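PDB 6TL1: protein TASOR from Homo sapiens, which acts as a component of the HUSH complex, which maintains H3K9me3-linked epigenetic silencing by promoting recruitment of SETDB1 and MORC2, and is represented here by its pseudo-PARP domain. Local coordinates for residues V130-M135 with R197-Y202; A113-A118 with R175-T180. One frame throughout, in Å; residues are numbered along the deposited sequence.

Contact 1. Residues V130-M135 with R197-Y202; sequences VIFKIM and RHVCPY
Phe132 holds CG anti to its own carbonyl carbon (chi1 -65°) and Val199 holds CG1 anti to its backbone N (chi1 170°); the two side chains cross obliquely, with Phe132 CD2 3.6 Å from Val199 CG1. CD2 and CE2 of the same ring also lie against N, CA and CB of Pro201, and Val130 CG1 packs over one ring face toward the rim. The Ile134 and Val199 side chains lie side by side, CG2 to CG2 at 4.0 Å. On the opposite side of the sheet the extended Lys133 chain runs past Cys200, with CG 3.9 Å from Cys200 CB. The backbones form an antiparallel pair, twisted to 137° between the short strand axes. Lys133 and Cys200 exchange both bonds, Lys133 N to Cys200 O at 2.8 Å and Cys200 N to Lys133 O at 2.9 Å. Further out, Tyr202 N reaches Ile131 O at 2.8 Å, and Met135 N reaches His198 O at 3.1 Å. Pro201 falls opposite Phe132 in a non-hydrogen-bonded pair, so none of the four backbone bonds to 130-135 calls for an N-H at that position. Met135 O lies in the plane of the His198 ring at its CD2 edge, while NE2 of that ring is bonded to Glu158 O. Phe132, Ile134 and Val199 touch Leu109 of strand 107-110, and Lys133 and Met135 touch Phe51 of helix 45-60. The chemistry is thus that of a buried centre in the five-stranded antiparallel sheet: paired backbone polar groups between an apolar layer facing the second sheet and a face on which helix 45-60 packs in part.

Contact 2. Residues A113-A118 with R175-T180; sequences ADLLQA and RAYELT. With GOL (glycerol), chain C.
Tyr177 meets the Gln117-Ala118 peptide ring to peptide. Tyr177 holds CG anti to its backbone N (chi1 170°), and with chi2 67° one ring face lies against the peptide; Ala118 N lies 3.5 Å above the ring plane, offset toward the rim. Leu115 O approaches the same ring in plane at its CD1 edge, and Ala118 CB adds a looser touch at CD2. Leu115 makes most of the apolar contacts through its two branches: CD1 rests 3.9 Å from Tyr177 CB, and CD2 3.8 Å from Ala176 CB. CD2 also reaches Thr180 OG1, the two side chains crossing at about a right angle.

Polar links between the segments run through solvent. Water 1 donates to Leu115 O at 3.1 Å and also to Thr180 OG1, which in turn donates to Ala176 O at 2.8 Å; Ser110 OG is a further partner of Leu115 O. Water 2 accepts from Tyr177 N at 3.1 Å, in the first turn of helix 176-179, and donates to Ala118 O. Water 3 donates to Glu178 OE1 at 2.6 Å and weakly to Ala118 O.

Glycerol, probably from the crystallisation liquor, extends this network. Its O1 accepts from the backbone N of Arg175, the N-cap residue, and from Arg175 NH1 at 2.9 Å, and is also bonded to water 3; its O3 donates weakly to Ala118 O. The loop after strand 107-110 is therefore fitted to the short helix by apolar and ring-to-peptide packing, while the polar backbone atoms Leu115 O, Ala118 O and Tyr177 N each bind a water and none bonds directly to the other segment.

Contacts 1 and 2 lie 18 Å apart between centres and about 7 Å apart at their nearest atoms, without touching. Their segments alternate along the chain: 113-118, 130-135, 175-180, 197-202. Strand 71-77 bridges them, since Phe74 receives Ile131 from contact 1 and Leu116 from contact 2. The second sheet does so too: strand 107-110, which touches contact 1, leads on to 113-118, while helix 176-179 precedes strand 181-184, whose Phe184 packs on Ile134 and Val199. Contact 1 pairs buried strands directly, whereas contact 2 is partly buried, water-mediated and the one with glycerol beside it.

Contact 1. Residues V130-M135 with R197-Y202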
loop_
_atom_site.group_PDB
_atom_site.type_symbol
_atom_site.label_atom_id
_atom_site.label_comp_id
_atom_site.label_asym_id
_atom_site.label_seq_id
_atom_site.Cartn_x
_atom_site.Cartn_y
_atom_site.Cartn_z
ATOM N N VAL A 130 -3.057 2.009 -7.598
ATOM C CA VAL A 130 -3.837 2.668 -6.552
ATOM C C VAL A 130 -2.884 3.133 -5.464
ATOM O O VAL A 130 -2.000 2.385 -5.028
ATOM C CB VAL A 130 -4.930 1.743 -5.984
ATOM C CG1 VAL A 130 -5.712 2.439 -4.839
ATOM C CG2 VAL A 130 -5.937 1.397 -7.063
ATOM N N ILE A 131 -3.000 4.403 -5.100
ATOM C CA ILE A 131 -2.257 4.985 -3.995
ATOM C C ILE A 131 -3.177 4.997 -2.785
ATOM O O ILE A 131 -4.253 5.613 -2.817
ATOM C CB ILE A 131 -1.766 6.402 -4.327
ATOM C CG1 ILE A 131 -0.804 6.381 -5.529
ATOM C CG2 ILE A 131 -1.173 7.069 -3.082
ATOM C CD1 ILE A 131 -0.329 7.767 -5.958
ATOM N N PHE A 132 -2.757 4.313 -1.725
ATOM C CA PHE A 132 -3.494 4.279 -0.469
ATOM C C PHE A 132 -2.850 5.215 0.529
ATOM O O PHE A 132 -1.621 5.264 0.640
ATOM C CB PHE A 132 -3.508 2.872 0.133
ATOM C CG PHE A 132 -4.247 1.876 -0.685
ATOM C CD1 PHE A 132 -3.599 1.150 -1.664
ATOM C CD2 PHE A 132 -5.606 1.669 -0.480
ATOM C CE1 PHE A 132 -4.291 0.218 -2.422
ATOM C CE2 PHE A 132 -6.305 0.755 -1.238
ATOM C CZ PHE A 132 -5.645 0.029 -2.221
ATOM N N LYS A 133 -3.676 5.924 1.290
ATOM C CA LYS A 133 -3.161 6.525 2.503
ATOM C C LYS A 133 -3.278 5.481 3.608
ATOM O O LYS A 133 -4.221 4.686 3.636
ATOM C CB LYS A 133 -3.893 7.816 2.875
ATOM C CG LYS A 133 -5.330 7.682 3.319
ATOM C CD LYS A 133 -5.828 9.043 3.826
ATOM C CE LYS A 133 -7.318 9.043 4.181
ATOM N NZ LYS A 133 -7.784 10.435 4.501
ATOM N N ILE A 134 -2.266 5.436 4.471
ATOM C CA ILE A 134 -2.163 4.419 5.506
ATOM C C ILE A 134 -1.699 5.090 6.783
ATOM O O ILE A 134 -1.129 6.184 6.767
ATOM C CB ILE A 134 -1.182 3.279 5.140
ATOM C CG1 ILE A 134 0.205 3.876 4.851
ATOM C CG2 ILE A 134 -1.717 2.496 3.964
ATOM C CD1 ILE A 134 1.292 2.853 4.547
ATOM N N MET A 135 -1.954 4.408 7.892
ATOM C CA MET A 135 -1.312 4.697 9.168
ATOM C C MET A 135 -0.578 3.445 9.596
ATOM O O MET A 135 -1.206 2.432 9.937
ATOM C CB MET A 135 -2.338 5.120 10.211
ATOM C CG MET A 135 -2.986 6.451 9.887
ATOM S SD MET A 135 -4.136 6.936 11.181
ATOM C CE MET A 135 -5.469 5.826 10.769
ATOM N N ARG A 197 -9.240 -0.786 8.543
ATOM C CA ARG A 197 -9.730 0.564 8.290
ATOM C C ARG A 197 -8.639 1.629 8.247
ATOM O O ARG A 197 -8.925 2.756 7.807
ATOM C CB ARG A 197 -10.778 0.986 9.328
ATOM C CG ARG A 197 -11.893 -0.017 9.634
ATOM C CD ARG A 197 -12.667 0.414 10.891
ATOM N NE ARG A 197 -11.936 0.132 12.108
ATOM C CZ ARG A 197 -12.258 0.632 13.294
ATOM N NH1 ARG A 197 -11.543 0.321 14.367
ATOM N NH2 ARG A 197 -13.256 1.496 13.406
ATOM N N HIS A 198 -7.407 1.311 8.652
ATOM C CA HIS A 198 -6.308 2.266 8.567
ATOM C C HIS A 198 -5.583 2.194 7.221
ATOM O O HIS A 198 -4.448 2.658 7.099
ATOM C CB HIS A 198 -5.344 2.093 9.754
ATOM C CG HIS A 198 -4.911 0.684 10.022
ATOM N ND1 HIS A 198 -5.797 -0.364 10.164
ATOM C CD2 HIS A 198 -3.677 0.159 10.237
ATOM C CE1 HIS A 198 -5.129 -1.476 10.417
ATOM N NE2 HIS A 198 -3.839 -1.188 10.460
ATOM N N VAL A 199 -6.255 1.655 6.211
ATOM C CA VAL A 199 -5.857 1.663 4.814
ATOM C C VAL A 199 -7.018 2.248 4.024
ATOM O O VAL A 199 -8.153 1.775 4.149
ATOM C CB VAL A 199 -5.535 0.243 4.319
ATOM C CG1 VAL A 199 -5.369 0.232 2.824
ATOM C CG2 VAL A 199 -4.284 -0.305 5.047
ATOM N N CYS A 200 -6.747 3.295 3.235
ATOM C CA CYS A 200 -7.816 3.983 2.510
ATOM C C CYS A 200 -7.344 4.413 1.125
ATOM O O CYS A 200 -6.306 5.087 1.011
ATOM C CB CYS A 200 -8.298 5.202 3.306
ATOM S SG CYS A 200 -9.755 6.002 2.613
ATOM N N PRO A 201 -8.057 4.051 0.060
ATOM C CA PRO A 201 -7.661 4.506 -1.281
ATOM C C PRO A 201 -7.732 6.024 -1.394
ATOM O O PRO A 201 -8.696 6.660 -0.953
ATOM C CB PRO A 201 -8.669 3.821 -2.205
ATOM C CG PRO A 201 -9.850 3.575 -1.350
ATOM C CD PRO A 201 -9.324 3.304 0.036
ATOM N N TYR A 202 -6.683 6.600 -1.969
ATOM C CA TYR A 202 -6.475 8.038 -2.076
ATOM C C TYR A 202 -6.382 8.532 -3.513
ATOM O O TYR A 202 -6.950 9.581 -3.838
ATOM C CB TYR A 202 -5.184 8.400 -1.309
ATOM C CG TYR A 202 -4.759 9.841 -1.426
ATOM C CD1 TYR A 202 -5.338 10.818 -0.622
ATOM C CD2 TYR A 202 -3.753 10.223 -2.318
ATOM C CE1 TYR A 202 -4.955 12.140 -0.722
ATOM C CE2 TYR A 202 -3.372 11.543 -2.429
ATOM C CZ TYR A 202 -3.959 12.492 -1.627
ATOM O OH TYR A 202 -3.567 13.812 -1.731
#

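Contact 2. Residues A113-A118 with R175-T180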
loop_
_atom_site.group_PDB
_atom_site.type_symbol
_atom_site.label_atom_id
_atom_site.label_comp_id
_atom_site.label_asym_id
_atom_site.label_seq_id
_atom_site.Cartn_x
_atom_site.Cartn_y
_atom_site.Cartn_z
ATOM N N ALA A 113 6.968 2.685 -5.013
ATOM C CA ALA A 113 6.127 2.846 -6.192
ATOM C C ALA A 113 6.733 2.259 -7.455
ATOM O O ALA A 113 6.019 2.168 -8.461
ATOM C CB ALA A 113 5.829 4.327 -6.427
ATOM N N ASP A 114 8.019 1.883 -7.453
ATOM C CA ASP A 114 8.626 1.242 -8.615
ATOM C C ASP A 114 8.823 -0.259 -8.423
ATOM O O ASP A 114 9.424 -0.909 -9.284
ATOM C CB ASP A 114 9.962 1.915 -8.991
ATOM C CG ASP A 114 10.930 2.027 -7.824
ATOM O OD1 ASP A 114 10.534 1.759 -6.665
ATOM O OD2 ASP A 114 12.088 2.435 -8.067
ATOM N N LEU A 115 8.280 -0.830 -7.336
ATOM C CA LEU A 115 8.409 -2.253 -6.992
ATOM C C LEU A 115 7.006 -2.799 -6.745
ATOM O O LEU A 115 6.581 -2.945 -5.596
ATOM C CB LEU A 115 9.308 -2.428 -5.774
ATOM C CG LEU A 115 9.750 -3.847 -5.416
ATOM C CD1 LEU A 115 10.116 -4.634 -6.658
ATOM C CD2 LEU A 115 10.938 -3.777 -4.460
ATOM N N LEU A 116 6.296 -3.107 -7.831
ATOM C CA LEU A 116 4.878 -3.442 -7.777
ATOM C C LEU A 116 4.559 -4.897 -8.106
ATOM O O LEU A 116 3.378 -5.263 -8.133
ATOM C CB LEU A 116 4.104 -2.529 -8.732
ATOM C CG LEU A 116 4.375 -1.042 -8.522
ATOM C CD1 LEU A 116 3.916 -0.237 -9.739
ATOM C CD2 LEU A 116 3.705 -0.566 -7.245
ATOM N N GLN A 117 5.562 -5.735 -8.332
ATOM C CA GLN A 117 5.362 -7.134 -8.698
ATOM C C GLN A 117 6.704 -7.831 -8.538
ATOM O O GLN A 117 7.746 -7.177 -8.443
ATOM C CB GLN A 117 4.801 -7.279 -10.124
ATOM C CG GLN A 117 5.857 -7.234 -11.202
ATOM C CD GLN A 117 5.309 -7.301 -12.622
ATOM O OE1 GLN A 117 4.102 -7.324 -12.843
ATOM N NE2 GLN A 117 6.215 -7.371 -13.593
ATOM N N ALA A 118 6.664 -9.167 -8.488
ATOM C CA ALA A 118 7.848 -9.929 -8.108
ATOM C C ALA A 118 8.960 -9.796 -9.138
ATOM O O ALA A 118 10.130 -9.621 -8.780
ATOM C CB ALA A 118 7.481 -11.399 -7.908
ATOM N N ARG A 175 13.938 -11.334 -3.866
ATOM C CA ARG A 175 12.678 -11.164 -3.139
ATOM C C ARG A 175 12.490 -9.737 -2.640
ATOM O O ARG A 175 11.834 -9.510 -1.622
ATOM C CB ARG A 175 12.578 -12.151 -1.974
ATOM C CG ARG A 175 12.565 -13.601 -2.408
ATOM C CD ARG A 175 11.205 -14.037 -2.963
ATOM N NE ARG A 175 11.118 -15.497 -3.021
ATOM C CZ ARG A 175 11.525 -16.233 -4.049
ATOM N NH1 ARG A 175 12.038 -15.649 -5.125
ATOM N NH2 ARG A 175 11.415 -17.554 -4.000
ATOM N N ALA A 176 13.063 -8.770 -3.363
ATOM C CA ALA A 176 12.907 -7.366 -3.004
ATOM C C ALA A 176 11.435 -6.983 -2.905
ATOM O O ALA A 176 11.035 -6.238 -2.008
ATOM C CB ALA A 176 13.633 -6.486 -4.030
ATOM N N TYR A 177 10.618 -7.492 -3.822
ATOM C CA TYR A 177 9.204 -7.160 -3.837
ATOM C C TYR A 177 8.508 -7.608 -2.550
ATOM O O TYR A 177 7.814 -6.817 -1.904
ATOM C CB TYR A 177 8.562 -7.784 -5.070
ATOM C CG TYR A 177 7.066 -7.715 -5.059
ATOM C CD1 TYR A 177 6.417 -6.500 -5.150
ATOM C CD2 TYR A 177 6.298 -8.872 -4.958
ATOM C CE1 TYR A 177 5.043 -6.429 -5.141
ATOM C CE2 TYR A 177 4.918 -8.811 -4.947
ATOM C CZ TYR A 177 4.298 -7.582 -5.041
ATOM O OH TYR A 177 2.925 -7.490 -5.028
ATOM N N GLU A 178 8.673 -8.882 -2.170
ATOM C CA GLU A 178 8.027 -9.402 -0.964
ATOM C C GLU A 178 8.624 -8.821 0.314
ATOM O O GLU A 178 7.908 -8.664 1.314
ATOM C CB GLU A 178 8.097 -10.931 -0.947
ATOM C CG GLU A 178 7.316 -11.562 -2.084
ATOM C CD GLU A 178 8.155 -11.754 -3.355
ATOM O OE1 GLU A 178 9.148 -11.014 -3.546
ATOM O OE2 GLU A 178 7.783 -12.612 -4.185
ATOM N N LEU A 179 9.927 -8.528 0.327
ATOM C CA LEU A 179 10.528 -8.021 1.554
ATOM C C LEU A 179 10.228 -6.545 1.805
ATOM O O LEU A 179 10.464 -6.069 2.921
ATOM C CB LEU A 179 12.045 -8.234 1.525
ATOM C CG LEU A 179 12.560 -9.670 1.661
ATOM C CD1 LEU A 179 14.036 -9.742 1.257
ATOM C CD2 LEU A 179 12.371 -10.188 3.097
ATOM N N THR A 180 9.725 -5.803 0.811
ATOM C CA THR A 180 9.406 -4.389 0.979
ATOM C C THR A 180 7.899 -4.150 1.030
ATOM O O THR A 180 7.403 -3.138 0.525
ATOM C CB THR A 180 10.043 -3.546 -0.125
ATOM O OG1 THR A 180 9.561 -3.990 -1.394
ATOM C CG2 THR A 180 11.580 -3.672 -0.080
HETATM C C1 GOL C . 12.997 -13.269 -7.161
HETATM O O1 GOL C . 12.455 -12.927 -5.909
HETATM C C2 GOL C . 13.563 -12.015 -7.809
HETATM O O2 GOL C . 14.885 -12.274 -8.223
HETATM C C3 GOL C . 12.705 -11.628 -9.009
HETATM O O3 GOL C . 13.160 -10.405 -9.547
HETATM O O HOH W 1 7.475 -2.257 -2.722
HETATM O O HOH W 2 11.314 -8.842 -6.487
HETATM O O HOH W 3 10.365 -11.392 -5.852
#